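Local coordinates for protein putative MAR1 (Leishmania donovani, PDB 1X9G) that is of unknown function but belongs to the isochorismatase superfamily and has been put forward as a putative MAR1 ribonuclease, at residues R11-Y16 against L173-K178. Numbering follows the deposited sequence.
Sequences RLMPHY and LLQMTK
Met-13 and His-15 lie on an extended loop that passes over the end of helix 169-176, with the CA of His-15 4.4 Å from that of Met-176. Tyr-16 N bonds Met-176 O at 2.8 Å and ties the loop to the last turn of the helix. The CA of His-15 adds a C-H contact to the same oxygen.

Gln-175 reaches out with an extended chain. Its OE1 takes the N-H of Met-13 at 3.1 Å, nearly straight at 165°, and also touches Leu-12 CB. Its NE2 is held by Ser-171, one turn back, which helps fix the rotation of the amide. The side chain of Lys-178 folds back, and its last torsion, chi4 -66°, turns NZ toward two oxygens. NZ donates hydrogen bonds to Gln-175 O and to Met-13 O. The distance from NZ to Met-13 O, 2.4 Å, is too short to be taken at face value.

The two methionines cross obliquely. Met-13 SD lies 3.8 Å from Met-176 CG and 3.9 Å from Met-176 SD. Thr-177 CG2 meets the edge of the Tyr-16 ring at CE1, 3.5 Å away, while His-15 CE1 sits over the centre of that ring. Ser-17 OG bonds His-15 ND1, and Asp-182 bonds both His-15 NE2 and Tyr-16 OH.

The contact is structural packing. It fastens the loop before strand 21-26, an inner strand of the six-stranded parallel sheet of this isochorismatase-type alpha/beta fold, to the C-terminal end of helix 169-176. Both methionines pack on Thr-21 of that strand, Met-176 also reaches Phe-23, and Leu-12 packs on Ala-126 of the second subunit.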
ATOM      1  N   ARG A  11      18.130   3.717  -5.861  1.00 75.84           N
ATOM      2  CA  ARG A  11      17.023   2.881  -5.473  1.00 72.18           C
ATOM      3  C   ARG A  11      17.236   1.830  -4.420  1.00 70.99           C
ATOM      4  O   ARG A  11      16.266   1.516  -3.744  1.00 73.05           O
ATOM      5  CB  ARG A  11      16.156   2.381  -6.632  1.00 71.44           C
ATOM      6  CG  ARG A  11      14.695   2.760  -6.406  1.00 68.21           C
ATOM      7  CD  ARG A  11      13.761   2.490  -7.560  1.00 62.52           C
ATOM      8  NE  ARG A  11      14.315   3.040  -8.779  1.00 62.27           N
ATOM      9  CZ  ARG A  11      13.713   3.920  -9.567  1.00 59.98           C
ATOM     10  NH1 ARG A  11      12.487   4.320  -9.301  1.00 54.86           N
ATOM     11  NH2 ARG A  11      14.359   4.385 -10.634  1.00 60.47           N
ATOM     12  N   LEU A  12      18.428   1.299  -4.204  1.00 67.05           N
ATOM     13  CA  LEU A  12      18.597   0.419  -3.022  1.00 63.36           C
ATOM     14  C   LEU A  12      19.851   0.817  -2.226  1.00 61.85           C
ATOM     15  O   LEU A  12      20.401   1.883  -2.480  1.00 61.29           O
ATOM     16  CB  LEU A  12      18.660  -1.050  -3.456  1.00 62.75           C
ATOM     17  CG  LEU A  12      17.460  -1.677  -4.161  1.00 60.07           C
ATOM     18  CD1 LEU A  12      17.851  -2.893  -4.928  1.00 58.42           C
ATOM     19  CD2 LEU A  12      16.397  -2.054  -3.140  1.00 61.55           C
ATOM     20  N   MET A  13      20.287   0.007  -1.261  1.00 59.76           N
ATOM     21  CA  MET A  13      21.624   0.220  -0.655  1.00 60.51           C
ATOM     22  C   MET A  13      22.741   0.141  -1.730  1.00 61.21           C
ATOM     23  O   MET A  13      22.708  -0.735  -2.611  1.00 61.14           O
ATOM     24  CB  MET A  13      21.915  -0.786   0.464  1.00 60.13           C
ATOM     25  CG  MET A  13      21.010  -0.593   1.667  1.00 59.17           C
ATOM     26  SD  MET A  13      21.687  -1.081   3.221  1.00 59.84           S
ATOM     27  CE  MET A  13      22.672   0.374   3.620  1.00 59.34           C
ATOM     28  N   PRO A  14      23.689   1.091  -1.707  1.00 61.58           N
ATOM     29  CA  PRO A  14      24.819   1.003  -2.636  1.00 61.16           C
ATOM     30  C   PRO A  14      25.815  -0.007  -2.079  1.00 60.86           C
ATOM     31  O   PRO A  14      25.692  -0.355  -0.887  1.00 60.66           O
ATOM     32  CB  PRO A  14      25.405   2.425  -2.621  1.00 61.46           C
ATOM     33  CG  PRO A  14      25.000   3.013  -1.321  1.00 61.04           C
ATOM     34  CD  PRO A  14      23.766   2.277  -0.828  1.00 61.65           C
ATOM     35  N   HIS A  15      26.758  -0.476  -2.919  1.00 60.46           N
ATOM     36  CA  HIS A  15      27.886  -1.318  -2.482  1.00 60.01           C
ATOM     37  C   HIS A  15      28.498  -0.763  -1.189  1.00 60.50           C
ATOM     38  O   HIS A  15      28.672   0.439  -1.057  1.00 58.84           O
ATOM     39  CB  HIS A  15      28.969  -1.517  -3.582  1.00 59.41           C
ATOM     40  CG  HIS A  15      30.035  -2.483  -3.161  1.00 60.36           C
ATOM     41  ND1 HIS A  15      31.257  -2.073  -2.660  1.00 60.08           N
ATOM     42  CD2 HIS A  15      30.014  -3.836  -3.031  1.00 60.08           C
ATOM     43  CE1 HIS A  15      31.953  -3.128  -2.267  1.00 59.23           C
ATOM     44  NE2 HIS A  15      31.220  -4.210  -2.474  1.00 60.40           N
ATOM     45  N   TYR A  16      28.816  -1.641  -0.241  1.00 62.77           N
ATOM     46  CA  TYR A  16      29.330  -1.211   1.084  1.00 65.74           C
ATOM     47  C   TYR A  16      30.486  -0.196   1.097  1.00 67.22           C
ATOM     48  O   TYR A  16      30.647   0.539   2.086  1.00 67.57           O
ATOM     49  CB  TYR A  16      29.689  -2.397   2.003  1.00 66.02           C
ATOM     50  CG  TYR A  16      30.750  -3.372   1.495  1.00 66.45           C
ATOM     51  CD1 TYR A  16      30.403  -4.695   1.199  1.00 66.87           C
ATOM     52  CD2 TYR A  16      32.102  -3.002   1.363  1.00 68.03           C
ATOM     53  CE1 TYR A  16      31.349  -5.617   0.753  1.00 67.09           C
ATOM     54  CE2 TYR A  16      33.084  -3.934   0.905  1.00 67.10           C
ATOM     55  CZ  TYR A  16      32.688  -5.247   0.603  1.00 68.13           C
ATOM     56  OH  TYR A  16      33.578  -6.220   0.146  1.00 66.03           O
ATOM     57  N   LEU A 173      21.809  -7.320   3.503  1.00 53.50           N
ATOM     58  CA  LEU A 173      23.187  -7.831   3.372  1.00 55.50           C
ATOM     59  C   LEU A 173      23.596  -8.002   1.905  1.00 56.25           C
ATOM     60  O   LEU A 173      24.632  -7.527   1.503  1.00 57.69           O
ATOM     61  CB  LEU A 173      23.449  -9.136   4.135  1.00 55.51           C
ATOM     62  CG  LEU A 173      23.282  -9.276   5.651  1.00 56.66           C
ATOM     63  CD1 LEU A 173      24.314 -10.242   6.221  1.00 58.06           C
ATOM     64  CD2 LEU A 173      23.262  -7.946   6.463  1.00 57.11           C
ATOM     65  N   LEU A 174      22.733  -8.622   1.114  1.00 57.04           N
ATOM     66  CA  LEU A 174      22.884  -8.800  -0.316  1.00 56.54           C
ATOM     67  C   LEU A 174      22.956  -7.534  -1.155  1.00 57.34           C
ATOM     68  O   LEU A 174      23.423  -7.564  -2.301  1.00 57.69           O
ATOM     69  CB  LEU A 174      21.698  -9.633  -0.804  1.00 55.56           C
ATOM     70  CG  LEU A 174      21.676 -11.070  -0.278  1.00 56.60           C
ATOM     71  CD1 LEU A 174      20.648 -11.931  -1.012  1.00 57.19           C
ATOM     72  CD2 LEU A 174      23.088 -11.740  -0.371  1.00 57.01           C
ATOM     73  N   GLN A 175      22.426  -6.437  -0.635  1.00 57.73           N
ATOM     74  CA  GLN A 175      22.350  -5.215  -1.404  1.00 57.79           C
ATOM     75  C   GLN A 175      23.681  -4.494  -1.262  1.00 59.91           C
ATOM     76  O   GLN A 175      24.128  -3.812  -2.182  1.00 60.53           O
ATOM     77  CB  GLN A 175      21.213  -4.328  -0.905  1.00 56.28           C
ATOM     78  CG  GLN A 175      19.777  -4.681  -1.410  1.00 56.22           C
ATOM     79  CD  GLN A 175      18.725  -3.878  -0.645  1.00 56.09           C
ATOM     80  OE1 GLN A 175      18.868  -2.679  -0.496  1.00 56.42           O
ATOM     81  NE2 GLN A 175      17.717  -4.544  -0.100  1.00 52.97           N
ATOM     82  N   MET A 176      24.302  -4.637  -0.104  1.00 61.81           N
ATOM     83  CA  MET A 176      25.593  -4.062   0.146  1.00 65.63           C
ATOM     84  C   MET A 176      26.791  -4.828  -0.510  1.00 65.92           C
ATOM     85  O   MET A 176      27.821  -4.215  -0.761  1.00 65.79           O
ATOM     86  CB  MET A 176      25.795  -3.932   1.661  1.00 65.26           C
ATOM     87  CG  MET A 176      24.987  -2.815   2.324  1.00 66.51           C
ATOM     88  SD  MET A 176      24.958  -2.891   4.158  1.00 68.22           S
ATOM     89  CE  MET A 176      26.184  -1.622   4.550  1.00 66.89           C
ATOM     90  N   THR A 177      26.666  -6.137  -0.763  1.00 67.27           N
ATOM     91  CA  THR A 177      27.725  -6.918  -1.444  1.00 69.26           C
ATOM     92  C   THR A 177      27.346  -7.286  -2.847  1.00 71.13           C
ATOM     93  O   THR A 177      27.041  -8.441  -3.088  1.00 73.85           O
ATOM     94  CB  THR A 177      27.987  -8.310  -0.781  1.00 69.85           C
ATOM     95  OG1 THR A 177      26.867  -8.725  -0.000  1.00 68.21           O
ATOM     96  CG2 THR A 177      29.240  -8.285   0.097  1.00 71.90           C
ATOM     97  N   LYS A 178      27.350  -6.374  -3.801  1.00 71.31           N
ATOM     98  CA  LYS A 178      26.485  -6.603  -4.956  1.00 70.27           C
ATOM     99  C   LYS A 178      26.739  -7.878  -5.829  1.00 70.24           C
ATOM    100  O   LYS A 178      26.053  -8.101  -6.837  1.00 69.88           O
ATOM    101  CB  LYS A 178      26.404  -5.316  -5.765  1.00 70.80           C
ATOM    102  CG  LYS A 178      25.726  -4.127  -5.021  1.00 70.51           C
ATOM    103  CD  LYS A 178      24.687  -3.415  -5.956  1.00 71.59           C
ATOM    104  CE  LYS A 178      23.998  -2.211  -5.317  1.00 73.72           C
ATOM    105  NZ  LYS A 178      23.095  -2.562  -4.137  1.00 74.00           N
TER